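Local coordinates for protein alpha-1,3-glucanase (Bacillus circulans, PDB 5ZRU) that is the catalytic part of a GH87 glycoside hydrolase that breaks down alpha-1,3-glucan and probably binds carbohydrate, at residues L277-I282 against K299-N304; V354-G359 against S363-S368; S309-V314 against C321-G326; E207-A212 against K218-P223; V325-Y328 against A333-A336. All blocks are in the same frame, centred on the assembly; numbering follows the deposited sequence.

All five contacts lie in the catalytic D2 region, a parallel beta-helix, and follow the chain in the order 4, 1, 3, 5, 2. Interactions 1, 3 and 2 form successive layers of its core: strands 277-285 and 310-317 are neighbours on one side, and 301-302, 323-325 and 354-357 on another. The centres of 1 and 3 are about 5 Å apart, those of 3 and 2 about 8 Å, and those of 2 and 4 about 26 Å. Interaction 4 packs a helix on strand 220-222 over the N-terminal end, and interaction 5, sharing V325 and G326 with 3, ties a loop at the edge. A zinc ion is held at the outer side of 1 and 3.

Interaction 1 (L277-I282 against K299-N304); sequences LDFSHI and KGFMDN. With ZN (zinc ion), chain F; CA (calcium ion), chain L.
F279 and F301 carry this contact as an edge-to-face aromatic pair in the interior of the beta-helix. The rim of the F301 ring points at the face of F279, with ring centroids 5.1 Å apart and planes at 76°. The closest atoms are F279 CE1 and F301 CE1, 3.6 Å apart, and F301 CE1 stands above the F279 ring nearer its rim than its centre. F279 reaches this place because its CG lies anti to the backbone N (chi1 -172°). An alanine at F279 is likely to leave the edge of F301 without the ring face it meets and to open a gap between the two strands.

Beyond the rings there is only a slight van der Waals touch, L277 CD2 lying 4.3 Å from the backbone N304 O. The amide end of N304 turns off, and its OD1 is hydrogen-bonded to R272.

Metal bonds occupy the other face of strand 277-280, where side chains alternate outward. D278 OD2 binds the zinc ion at 2.0 Å, in a site completed by H3, H312 and a water. That water also makes a hydrogen bond with S280 OG, 3.1 Å away, so a small hydroxyl at this position serves as second shell. Farther along, H281 NE2 holds an ion modelled as calcium at 2.2 Å.

The chemistry thus divides by face. Large rings suit the inner side, where electron-rich face and hydrogen-bearing edge attract each other weakly and fill space between strands too far apart for backbone bonding, whereas acid, hydroxyl and imidazole suit the outer, metal-binding side.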
# COMPACT_ATOMS: atom_id res chain seq x y z
N LEU A 277 16.12 -4.08 16.11
CA LEU A 277 16.64 -4.15 14.76
C LEU A 277 16.48 -2.80 14.09
O LEU A 277 15.55 -2.04 14.40
CB LEU A 277 15.95 -5.25 13.95
CG LEU A 277 14.48 -5.14 13.57
CD1 LEU A 277 14.33 -4.42 12.24
CD2 LEU A 277 13.85 -6.54 13.49
N ASP A 278 17.42 -2.47 13.20
CA ASP A 278 17.35 -1.26 12.39
C ASP A 278 17.71 -1.69 10.97
O ASP A 278 18.84 -2.12 10.71
CB ASP A 278 18.31 -0.17 12.88
CG ASP A 278 18.12 1.14 12.13
OD1 ASP A 278 17.15 1.85 12.42
OD2 ASP A 278 18.92 1.45 11.23
N PHE A 279 16.73 -1.62 10.07
CA PHE A 279 16.87 -2.13 8.71
C PHE A 279 16.51 -0.99 7.78
O PHE A 279 15.42 -0.42 7.90
CB PHE A 279 15.94 -3.34 8.51
CG PHE A 279 16.14 -4.06 7.21
CD1 PHE A 279 15.67 -3.52 6.02
CD2 PHE A 279 16.76 -5.31 7.19
CE1 PHE A 279 15.86 -4.20 4.81
CE2 PHE A 279 16.95 -5.99 5.98
CZ PHE A 279 16.49 -5.43 4.80
N SER A 280 17.41 -0.65 6.85
CA SER A 280 17.15 0.56 6.09
C SER A 280 17.86 0.55 4.75
O SER A 280 18.83 -0.18 4.54
CB SER A 280 17.58 1.82 6.86
OG SER A 280 18.99 1.86 7.05
N HIS A 281 17.33 1.39 3.84
CA HIS A 281 18.03 1.87 2.65
C HIS A 281 18.25 0.75 1.63
O HIS A 281 19.33 0.61 1.05
CB HIS A 281 19.34 2.56 3.03
CG HIS A 281 19.11 3.92 3.60
ND1 HIS A 281 18.48 4.92 2.89
CD2 HIS A 281 19.35 4.43 4.83
CE1 HIS A 281 18.37 6.00 3.65
NE2 HIS A 281 18.90 5.72 4.83
N ILE A 282 17.18 -0.01 1.39
CA ILE A 282 17.21 -1.17 0.51
C ILE A 282 15.91 -1.20 -0.27
O ILE A 282 14.84 -0.88 0.27
CB ILE A 282 17.38 -2.46 1.34
CG1 ILE A 282 18.82 -2.55 1.86
CG2 ILE A 282 17.01 -3.71 0.55
CD1 ILE A 282 18.97 -3.41 3.07
N LYS A 299 5.78 -12.54 2.87
CA LYS A 299 5.72 -11.10 3.05
C LYS A 299 7.13 -10.52 2.99
O LYS A 299 8.12 -11.22 3.21
CB LYS A 299 5.06 -10.74 4.39
CG LYS A 299 3.62 -11.24 4.56
CD LYS A 299 3.57 -12.56 5.34
CE LYS A 299 2.12 -12.92 5.70
NZ LYS A 299 2.02 -14.19 6.48
N GLY A 300 7.22 -9.23 2.67
CA GLY A 300 8.53 -8.59 2.61
C GLY A 300 9.29 -8.71 3.92
O GLY A 300 10.48 -9.08 3.94
N PHE A 301 8.62 -8.41 5.03
CA PHE A 301 9.20 -8.50 6.37
C PHE A 301 8.21 -9.22 7.27
O PHE A 301 7.03 -8.87 7.29
CB PHE A 301 9.50 -7.10 6.94
CG PHE A 301 10.44 -6.28 6.10
CD1 PHE A 301 11.81 -6.46 6.20
CD2 PHE A 301 9.95 -5.32 5.23
CE1 PHE A 301 12.68 -5.68 5.43
CE2 PHE A 301 10.81 -4.54 4.46
CZ PHE A 301 12.18 -4.73 4.56
N MET A 302 8.70 -10.18 8.06
CA MET A 302 7.83 -11.10 8.80
C MET A 302 8.38 -11.38 10.19
O MET A 302 9.58 -11.27 10.45
CB MET A 302 7.69 -12.45 8.08
CG MET A 302 7.04 -12.39 6.74
SD MET A 302 7.13 -14.01 5.92
CE MET A 302 8.72 -13.91 5.07
N ASP A 303 7.46 -11.77 11.09
CA ASP A 303 7.69 -12.45 12.37
C ASP A 303 8.09 -11.50 13.51
O ASP A 303 7.28 -10.63 13.86
CB ASP A 303 8.68 -13.59 12.17
CG ASP A 303 8.12 -14.65 11.23
OD1 ASP A 303 6.95 -15.04 11.44
OD2 ASP A 303 8.82 -15.05 10.28
N ASN A 304 9.28 -11.65 14.11
CA ASN A 304 9.57 -11.04 15.43
C ASN A 304 10.42 -9.78 15.28
O ASN A 304 11.63 -9.85 15.05
CB ASN A 304 10.29 -12.04 16.34
CG ASN A 304 9.55 -13.34 16.49
OD1 ASN A 304 10.11 -14.41 16.25
ND2 ASN A 304 8.29 -13.27 16.91
ZN ZN F . 18.50 3.35 10.73
CA CA L . 19.35 7.08 6.47
O HOH W 1 20.11 3.63 9.37
O HOH W 2 17.65 8.05 7.51
O HOH W 3 20.29 5.72 8.18

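Interaction 2 (V354-G359 against S363-S368)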
# COMPACT_ATOMS: atom_id res chain seq x y z
N VAL A 354 0.81 -3.08 5.31
CA VAL A 354 1.37 -3.35 6.63
C VAL A 354 0.24 -3.85 7.51
O VAL A 354 -0.82 -3.22 7.58
CB VAL A 354 2.00 -2.11 7.29
CG1 VAL A 354 2.52 -2.46 8.72
CG2 VAL A 354 3.12 -1.52 6.44
N ASN A 355 0.46 -4.96 8.21
CA ASN A 355 -0.46 -5.40 9.24
C ASN A 355 0.28 -5.54 10.56
O ASN A 355 1.25 -6.30 10.66
CB ASN A 355 -1.16 -6.70 8.85
CG ASN A 355 -2.40 -6.97 9.68
OD1 ASN A 355 -2.37 -6.93 10.92
ND2 ASN A 355 -3.52 -7.21 9.01
N PHE A 356 -0.17 -4.79 11.57
CA PHE A 356 0.28 -4.93 12.96
C PHE A 356 -0.63 -5.95 13.65
O PHE A 356 -1.74 -5.60 14.07
CB PHE A 356 0.21 -3.59 13.68
CG PHE A 356 1.27 -2.59 13.26
CD1 PHE A 356 2.41 -3.00 12.60
CD2 PHE A 356 1.11 -1.23 13.56
CE1 PHE A 356 3.40 -2.07 12.23
CE2 PHE A 356 2.09 -0.30 13.20
CZ PHE A 356 3.24 -0.73 12.53
N ALA A 357 -0.18 -7.19 13.77
CA ALA A 357 -1.04 -8.27 14.26
C ALA A 357 -0.48 -8.86 15.55
O ALA A 357 0.59 -8.47 16.02
CB ALA A 357 -1.20 -9.36 13.19
N GLN A 358 -1.22 -9.81 16.13
CA GLN A 358 -0.70 -10.63 17.23
C GLN A 358 -0.19 -9.78 18.39
O GLN A 358 0.87 -10.07 18.98
CB GLN A 358 0.41 -11.56 16.73
CG GLN A 358 -0.11 -12.76 15.97
CD GLN A 358 -0.90 -13.67 16.88
OE1 GLN A 358 -2.13 -13.57 16.98
NE2 GLN A 358 -0.20 -14.56 17.58
N GLY A 359 -0.92 -8.72 18.72
CA GLY A 359 -0.58 -7.91 19.87
C GLY A 359 0.50 -6.87 19.65
O GLY A 359 0.93 -6.25 20.63
N SER A 363 3.24 0.91 18.06
CA SER A 363 4.02 0.87 16.84
C SER A 363 3.39 1.80 15.80
O SER A 363 2.23 2.20 15.92
CB SER A 363 4.11 -0.57 16.30
OG SER A 363 4.79 -1.40 17.22
N THR A 364 4.19 2.14 14.79
CA THR A 364 3.86 3.27 13.93
C THR A 364 4.24 2.99 12.48
O THR A 364 5.30 2.41 12.22
CB THR A 364 4.58 4.55 14.41
OG1 THR A 364 4.22 4.82 15.78
CG2 THR A 364 4.21 5.75 13.54
N VAL A 365 3.39 3.40 11.54
CA VAL A 365 3.79 3.60 10.15
C VAL A 365 3.63 5.08 9.85
O VAL A 365 2.55 5.65 10.07
CB VAL A 365 2.96 2.77 9.16
CG1 VAL A 365 3.44 3.03 7.73
CG2 VAL A 365 3.03 1.28 9.48
N ARG A 366 4.71 5.73 9.39
CA ARG A 366 4.61 7.16 9.15
C ARG A 366 5.45 7.59 7.96
O ARG A 366 6.42 6.93 7.57
CB ARG A 366 5.00 7.98 10.39
CG ARG A 366 6.44 7.83 10.82
CD ARG A 366 6.70 8.58 12.14
NE ARG A 366 8.11 8.51 12.51
CZ ARG A 366 8.58 8.69 13.74
NH1 ARG A 366 7.76 8.95 14.75
NH2 ARG A 366 9.89 8.61 13.96
N ASN A 367 5.04 8.71 7.38
CA ASN A 367 5.69 9.33 6.23
C ASN A 367 6.05 8.32 5.15
O ASN A 367 7.18 8.26 4.66
CB ASN A 367 6.93 10.13 6.63
CG ASN A 367 7.30 11.15 5.58
OD1 ASN A 367 6.47 11.95 5.17
ND2 ASN A 367 8.54 11.08 5.10
N SER A 368 5.06 7.53 4.75
CA SER A 368 5.30 6.45 3.80
C SER A 368 4.28 6.49 2.67
O SER A 368 3.18 7.02 2.81
CB SER A 368 5.27 5.09 4.50
OG SER A 368 6.36 4.96 5.41
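Packing of V354 and F356 against S363, T364 and V365 is an apolar contact across the interior of a parallel beta-helix, between strands on two of its faces. Strand 354-357 and strand 364-366 run at 162° to each other, their axes 9.3 Å apart at closest approach. That spacing is filled by side chains: each strand instead pairs with parallel neighbours from the turns before and after, as when N355 bonds to the backbone of F323 and V325.

F356 does most of the touching. S363 CB lies over one face of its ring, 4.0 Å from the centroid and 24° off the ring normal, a CH-pi contact. Serine suits the place because its CB is slim enough to sit against the ring while OG turns off to S361 O. The far rim of the ring reaches the second strand, with F356 CE2 3.6 Å from T364 N. V365 CG2 approaches obliquely, 3.7 Å from F356 CZ.

Beta-branched valines suit the rest of this layer, since their short, broad side chains fill the space beside a strand without a flexible chain. I341 and L378, from adjoining turns, also pack against V354 and V365. V365 has CG1 anti to the backbone N (chi1 180°), which turns CG2 to the side where it touches both F356 and V354. The two valines meet tip to tip, V354 CG1 lying 3.9 Å from V365 CG2.

Interaction 3 (S309-V314 against C321-G326); sequences SKVHNV and CGFWVG. With ZN (zinc ion), chain F.
V311 and V314 both press on the outer rim of the F323 ring. V311 CG1 is 3.6 Å from F323 CZ and lies at the ring edge, near its plane; V311 CB also comes to 3.7 Å from F323 CE2. V314 CG2 adds a looser touch on F323 CZ at 4.2 Å, V314 and F323 arriving from opposite directions.

One shell out, F323 stacks with F301 of the neighbouring parallel strand 301-302, one turn earlier, and V354 and I341 pack beside it, so an aromatic residue here belongs to a column of side chains along the core of the beta-helix. F323 points inward from its strand, and chi1 of -69°, with CG anti to the carbonyl carbon, lays the ring so that its rim meets V311.

On the outward side of strand 310-312, next to V311, H312 binds the zinc ion through NE2 at 2.1 Å. H312 ND1, its other ring nitrogen, donates to N313 OD1 at 2.8 Å, a nearly straight bond (172°) that reaches an oxygen lone pair and lies in the imidazole plane. N313 is therefore a second-shell residue that fixes the rotation of the ring.

Histidine is apt because one ring can bind metal and donate a hydrogen bond. The amide oxygen of N313 at ND1 would probably make NE2 a somewhat stronger electron donor toward zinc, while the valine-phenylalanine packing holds the same strand from inside.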
# COMPACT_ATOMS: atom_id res chain seq x y z
N SER A 309 12.30 -1.12 17.44
CA SER A 309 12.99 -1.33 16.18
C SER A 309 12.52 -0.33 15.13
O SER A 309 11.50 0.35 15.28
CB SER A 309 12.76 -2.76 15.68
OG SER A 309 13.32 -3.71 16.59
N LYS A 310 13.31 -0.20 14.06
CA LYS A 310 12.93 0.63 12.93
C LYS A 310 13.21 -0.12 11.64
O LYS A 310 14.30 -0.69 11.48
CB LYS A 310 13.70 1.96 12.90
CG LYS A 310 13.50 2.87 14.09
CD LYS A 310 13.70 4.32 13.63
CE LYS A 310 13.34 5.32 14.72
NZ LYS A 310 14.40 5.43 15.75
N VAL A 311 12.25 -0.10 10.73
CA VAL A 311 12.49 -0.42 9.32
C VAL A 311 12.16 0.85 8.57
O VAL A 311 11.00 1.30 8.58
CB VAL A 311 11.66 -1.61 8.82
CG1 VAL A 311 12.05 -1.96 7.37
CG2 VAL A 311 11.83 -2.82 9.74
N HIS A 312 13.16 1.48 7.96
CA HIS A 312 12.93 2.82 7.43
C HIS A 312 13.68 3.01 6.12
O HIS A 312 14.70 2.36 5.86
CB HIS A 312 13.35 3.89 8.45
CG HIS A 312 14.82 3.94 8.73
ND1 HIS A 312 15.68 4.72 8.00
CD2 HIS A 312 15.57 3.34 9.68
CE1 HIS A 312 16.91 4.60 8.48
NE2 HIS A 312 16.87 3.76 9.50
N ASN A 313 13.15 3.89 5.28
CA ASN A 313 13.77 4.17 3.98
C ASN A 313 13.96 2.88 3.19
O ASN A 313 15.04 2.59 2.67
CB ASN A 313 15.09 4.92 4.16
CG ASN A 313 14.91 6.29 4.78
OD1 ASN A 313 14.85 6.43 6.00
ND2 ASN A 313 14.82 7.30 3.93
N VAL A 314 12.91 2.07 3.13
CA VAL A 314 12.93 0.88 2.29
C VAL A 314 11.87 1.03 1.21
O VAL A 314 10.94 1.84 1.30
CB VAL A 314 12.71 -0.43 3.09
CG1 VAL A 314 13.87 -0.67 4.08
CG2 VAL A 314 11.35 -0.43 3.81
N CYS A 321 2.41 -9.54 1.52
CA CYS A 321 2.17 -8.26 2.17
C CYS A 321 3.51 -7.55 2.23
O CYS A 321 4.57 -8.19 2.17
CB CYS A 321 1.63 -8.42 3.60
SG CYS A 321 0.19 -9.48 3.80
N GLY A 322 3.48 -6.23 2.38
CA GLY A 322 4.72 -5.50 2.60
C GLY A 322 5.37 -5.91 3.91
O GLY A 322 6.53 -6.34 3.94
N PHE A 323 4.61 -5.76 5.00
CA PHE A 323 5.01 -6.12 6.35
C PHE A 323 3.91 -6.94 7.00
O PHE A 323 2.74 -6.55 6.94
CB PHE A 323 5.22 -4.87 7.25
CG PHE A 323 6.42 -4.04 6.89
CD1 PHE A 323 6.41 -3.24 5.74
CD2 PHE A 323 7.53 -4.04 7.70
CE1 PHE A 323 7.52 -2.45 5.43
CE2 PHE A 323 8.63 -3.25 7.40
CZ PHE A 323 8.63 -2.46 6.27
N TRP A 324 4.27 -8.04 7.67
CA TRP A 324 3.34 -8.71 8.58
C TRP A 324 4.02 -8.85 9.94
O TRP A 324 4.87 -9.72 10.13
CB TRP A 324 2.90 -10.07 8.05
CG TRP A 324 1.74 -10.60 8.83
CD1 TRP A 324 1.78 -11.29 10.02
CD2 TRP A 324 0.35 -10.45 8.50
NE1 TRP A 324 0.50 -11.57 10.44
CE2 TRP A 324 -0.39 -11.08 9.52
CE3 TRP A 324 -0.33 -9.86 7.43
CZ2 TRP A 324 -1.79 -11.12 9.50
CZ3 TRP A 324 -1.72 -9.90 7.42
CH2 TRP A 324 -2.43 -10.53 8.44
N VAL A 325 3.66 -7.97 10.88
CA VAL A 325 4.32 -7.92 12.18
C VAL A 325 3.52 -8.79 13.13
O VAL A 325 2.38 -8.48 13.46
CB VAL A 325 4.42 -6.48 12.69
CG1 VAL A 325 5.27 -6.41 13.97
CG2 VAL A 325 5.04 -5.61 11.60
N GLY A 326 4.12 -9.90 13.57
CA GLY A 326 3.40 -10.78 14.47
C GLY A 326 4.10 -12.10 14.72
O GLY A 326 4.64 -12.73 13.81
ZN ZN F . 18.50 3.35 10.73
O HOH W 1 20.11 3.63 9.37

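Interaction 4 (E207-A212 against K218-P223); sequences EAAVNA and KILYIP
L220 spreads its two methyl groups against the inward side of the helix, one on A209 and one on V210. Its CD1 lies 3.5 Å from A209 CB, and its CD2 is 3.7 Å from V210 CG2. The leucine can span both because CG stands anti to the backbone N (chi1 174°), which carries the fork straight out from the strand toward the helix.

The two helix residues meet it differently. A209 points toward the strand, and its single methyl lets the leucine branch come close to the helix backbone; a small residue suits a spot where the leucine methyl lies so near its CB. V210 starts out away from the strand, yet its CG2 swings round to reach the leucine, and the side chains cross obliquely. The same valine also packs on I245 of the next strand. The nearest alpha carbons, those of V210 and L220, are 6.9 Å apart.

Other apolar residues extend this seam. A213, a turn farther along the helix, and V187 of strand 187-188 touch L220, while I222 meets F206. Residues of strand 220-222 alternate, so Y221 points elsewhere and its OH bonds to the carbonyl of I180.

Helix 203-216 follows strand 187-188 and leads into the parallel strand 220-222, its apolar side laid over the first coils. An amphipathic helix covering the N-terminal end of a right-handed parallel beta-helix is the arrangement familiar from pectate lyase-like proteins.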
# COMPACT_ATOMS: atom_id res chain seq x y z
N GLU A 207 23.67 -15.02 4.84
CA GLU A 207 23.55 -15.74 6.11
C GLU A 207 24.85 -15.69 6.89
O GLU A 207 24.84 -15.46 8.11
CB GLU A 207 23.13 -17.19 5.85
CG GLU A 207 21.66 -17.32 5.52
CD GLU A 207 21.30 -18.69 4.99
OE1 GLU A 207 22.16 -19.61 5.07
OE2 GLU A 207 20.17 -18.83 4.48
N ALA A 208 25.98 -15.92 6.22
CA ALA A 208 27.27 -15.85 6.89
C ALA A 208 27.53 -14.44 7.42
O ALA A 208 28.07 -14.27 8.51
CB ALA A 208 28.39 -16.27 5.93
N ALA A 209 27.15 -13.42 6.64
CA ALA A 209 27.37 -12.04 7.06
C ALA A 209 26.54 -11.70 8.29
O ALA A 209 27.01 -10.96 9.17
CB ALA A 209 27.04 -11.09 5.90
N VAL A 210 25.31 -12.21 8.37
CA VAL A 210 24.49 -12.01 9.56
C VAL A 210 25.20 -12.59 10.79
O VAL A 210 25.31 -11.92 11.82
CB VAL A 210 23.09 -12.63 9.38
CG1 VAL A 210 22.36 -12.66 10.71
CG2 VAL A 210 22.30 -11.83 8.34
N ASN A 211 25.67 -13.84 10.69
CA ASN A 211 26.36 -14.45 11.83
C ASN A 211 27.57 -13.63 12.25
O ASN A 211 27.83 -13.45 13.44
CB ASN A 211 26.78 -15.88 11.50
CG ASN A 211 25.60 -16.83 11.39
OD1 ASN A 211 24.52 -16.56 11.92
ND2 ASN A 211 25.80 -17.95 10.71
N ALA A 212 28.34 -13.13 11.28
CA ALA A 212 29.54 -12.37 11.63
C ALA A 212 29.17 -11.03 12.25
O ALA A 212 29.85 -10.57 13.18
CB ALA A 212 30.41 -12.16 10.40
N LYS A 218 28.88 -5.71 14.83
CA LYS A 218 29.08 -4.73 13.77
C LYS A 218 27.82 -4.57 12.93
O LYS A 218 26.98 -5.47 12.84
CB LYS A 218 30.25 -5.13 12.87
CG LYS A 218 31.60 -5.10 13.57
CD LYS A 218 32.72 -5.54 12.63
CE LYS A 218 34.08 -5.42 13.31
NZ LYS A 218 35.17 -5.88 12.41
N ILE A 219 27.70 -3.39 12.31
CA ILE A 219 26.66 -3.16 11.31
C ILE A 219 26.85 -4.12 10.14
O ILE A 219 27.98 -4.38 9.71
CB ILE A 219 26.70 -1.70 10.83
CG1 ILE A 219 26.24 -0.74 11.92
CG2 ILE A 219 25.88 -1.49 9.55
CD1 ILE A 219 26.60 0.69 11.62
N LEU A 220 25.74 -4.63 9.59
CA LEU A 220 25.77 -5.39 8.35
C LEU A 220 25.43 -4.44 7.20
O LEU A 220 24.30 -3.95 7.11
CB LEU A 220 24.79 -6.57 8.39
CG LEU A 220 24.63 -7.37 7.08
CD1 LEU A 220 25.99 -7.77 6.54
CD2 LEU A 220 23.74 -8.60 7.29
N TYR A 221 26.39 -4.21 6.32
CA TYR A 221 26.23 -3.34 5.16
C TYR A 221 25.99 -4.17 3.91
O TYR A 221 26.64 -5.20 3.69
CB TYR A 221 27.48 -2.47 4.99
CG TYR A 221 27.48 -1.52 3.81
CD1 TYR A 221 26.61 -0.44 3.76
CD2 TYR A 221 28.40 -1.67 2.76
CE1 TYR A 221 26.63 0.46 2.70
CE2 TYR A 221 28.43 -0.77 1.69
CZ TYR A 221 27.54 0.29 1.68
OH TYR A 221 27.56 1.18 0.65
N ILE A 222 25.05 -3.72 3.08
CA ILE A 222 24.82 -4.30 1.76
C ILE A 222 25.16 -3.22 0.74
O ILE A 222 24.46 -2.21 0.66
CB ILE A 222 23.38 -4.79 1.59
CG1 ILE A 222 23.01 -5.78 2.70
CG2 ILE A 222 23.21 -5.48 0.22
CD1 ILE A 222 21.53 -6.11 2.75
N PRO A 223 26.24 -3.38 -0.04
CA PRO A 223 26.66 -2.29 -0.94
C PRO A 223 25.72 -2.13 -2.12
O PRO A 223 24.75 -2.88 -2.26
CB PRO A 223 28.06 -2.73 -1.40
CG PRO A 223 28.01 -4.20 -1.32
CD PRO A 223 27.17 -4.51 -0.09

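Interaction 5 (V325-Y328 against A333-A336)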
# COMPACT_ATOMS: atom_id res chain seq x y z
N VAL A 325 3.66 -7.97 10.88
CA VAL A 325 4.32 -7.92 12.18
C VAL A 325 3.52 -8.79 13.13
O VAL A 325 2.38 -8.48 13.46
CB VAL A 325 4.42 -6.48 12.69
CG1 VAL A 325 5.27 -6.41 13.97
CG2 VAL A 325 5.04 -5.61 11.60
N GLY A 326 4.12 -9.90 13.57
CA GLY A 326 3.40 -10.78 14.47
C GLY A 326 4.10 -12.10 14.72
O GLY A 326 4.64 -12.73 13.81
N ASP A 327 4.07 -12.53 15.98
CA ASP A 327 4.70 -13.77 16.40
C ASP A 327 3.72 -14.92 16.34
O ASP A 327 2.62 -14.84 16.91
CB ASP A 327 5.23 -13.66 17.82
CG ASP A 327 5.75 -14.98 18.33
OD1 ASP A 327 6.61 -15.57 17.64
OD2 ASP A 327 5.29 -15.43 19.40
N TYR A 328 4.12 -16.01 15.67
CA TYR A 328 3.36 -17.25 15.67
C TYR A 328 4.18 -18.42 16.19
O TYR A 328 3.73 -19.57 16.12
CB TYR A 328 2.84 -17.55 14.25
CG TYR A 328 1.99 -16.42 13.75
CD1 TYR A 328 0.63 -16.39 14.02
CD2 TYR A 328 2.56 -15.35 13.08
CE1 TYR A 328 -0.15 -15.34 13.60
CE2 TYR A 328 1.79 -14.29 12.65
CZ TYR A 328 0.44 -14.29 12.91
OH TYR A 328 -0.34 -13.23 12.49
N ALA A 333 2.49 -15.84 23.04
CA ALA A 333 3.12 -15.11 21.95
C ALA A 333 3.91 -13.91 22.48
O ALA A 333 3.51 -13.26 23.45
CB ALA A 333 2.07 -14.63 20.95
N ILE A 334 5.05 -13.64 21.85
CA ILE A 334 5.78 -12.41 22.15
C ILE A 334 5.29 -11.35 21.17
O ILE A 334 4.60 -11.68 20.21
CB ILE A 334 7.31 -12.61 22.07
CG1 ILE A 334 7.73 -13.14 20.71
CG2 ILE A 334 7.78 -13.55 23.19
CD1 ILE A 334 9.24 -13.21 20.54
N ILE A 335 5.61 -10.08 21.43
CA ILE A 335 5.11 -9.00 20.60
C ILE A 335 6.23 -8.05 20.23
O ILE A 335 7.22 -7.90 20.96
CB ILE A 335 3.97 -8.20 21.26
CG1 ILE A 335 4.50 -7.32 22.40
CG2 ILE A 335 2.85 -9.14 21.75
CD1 ILE A 335 3.49 -6.28 22.90
N ALA A 336 6.05 -7.39 19.09
CA ALA A 336 6.78 -6.17 18.79
C ALA A 336 6.15 -5.01 19.54
O ALA A 336 4.93 -4.87 19.59
CB ALA A 336 6.77 -5.89 17.29
O HOH W 4 3.28 -10.69 18.14
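D327 reaches across a loop to the backbone of A333 and I334, and each of its atoms meets something on the way. CB lies 3.2 Å from I334 O. CG comes next, 3.6 Å from I334 CG1, so the isoleucine's aliphatic arm lies against the carboxyl carbon. Of the two oxygens, OD1 turns to H330 ND1, A329 N and N304 ND2, a cluster of donors that suits a carboxylate well. OD2 accepts the hydrogen of I334 N at 3.0 Å with an angle of 154°, the donor standing 39° out of the carboxylate plane. With CG anti to the backbone N (chi1 174°), the group extends fully toward the other arm. With D327 replaced by an alanine, I334 N and the donors around OD1 would probably be left without their acceptor and the loop freer to move.

A water supplements the bond: it accepts from D327 N and donates to I334 O, 2.6 Å away, joining the backbones beside the side-chain link. Farther down, V325 CG1 touches A336 CB at 3.7 Å, a small methyl contact at the base.

The two arms, running in roughly opposite directions, form a loop between strand 323-325 and strand 340-342 of the beta-helix. V325 still pairs with N355 and A357 on strand 354-357, whereas G326 bonds to D303 on the previous turn, and F305 of strand 304-305 packs against V325 and A336.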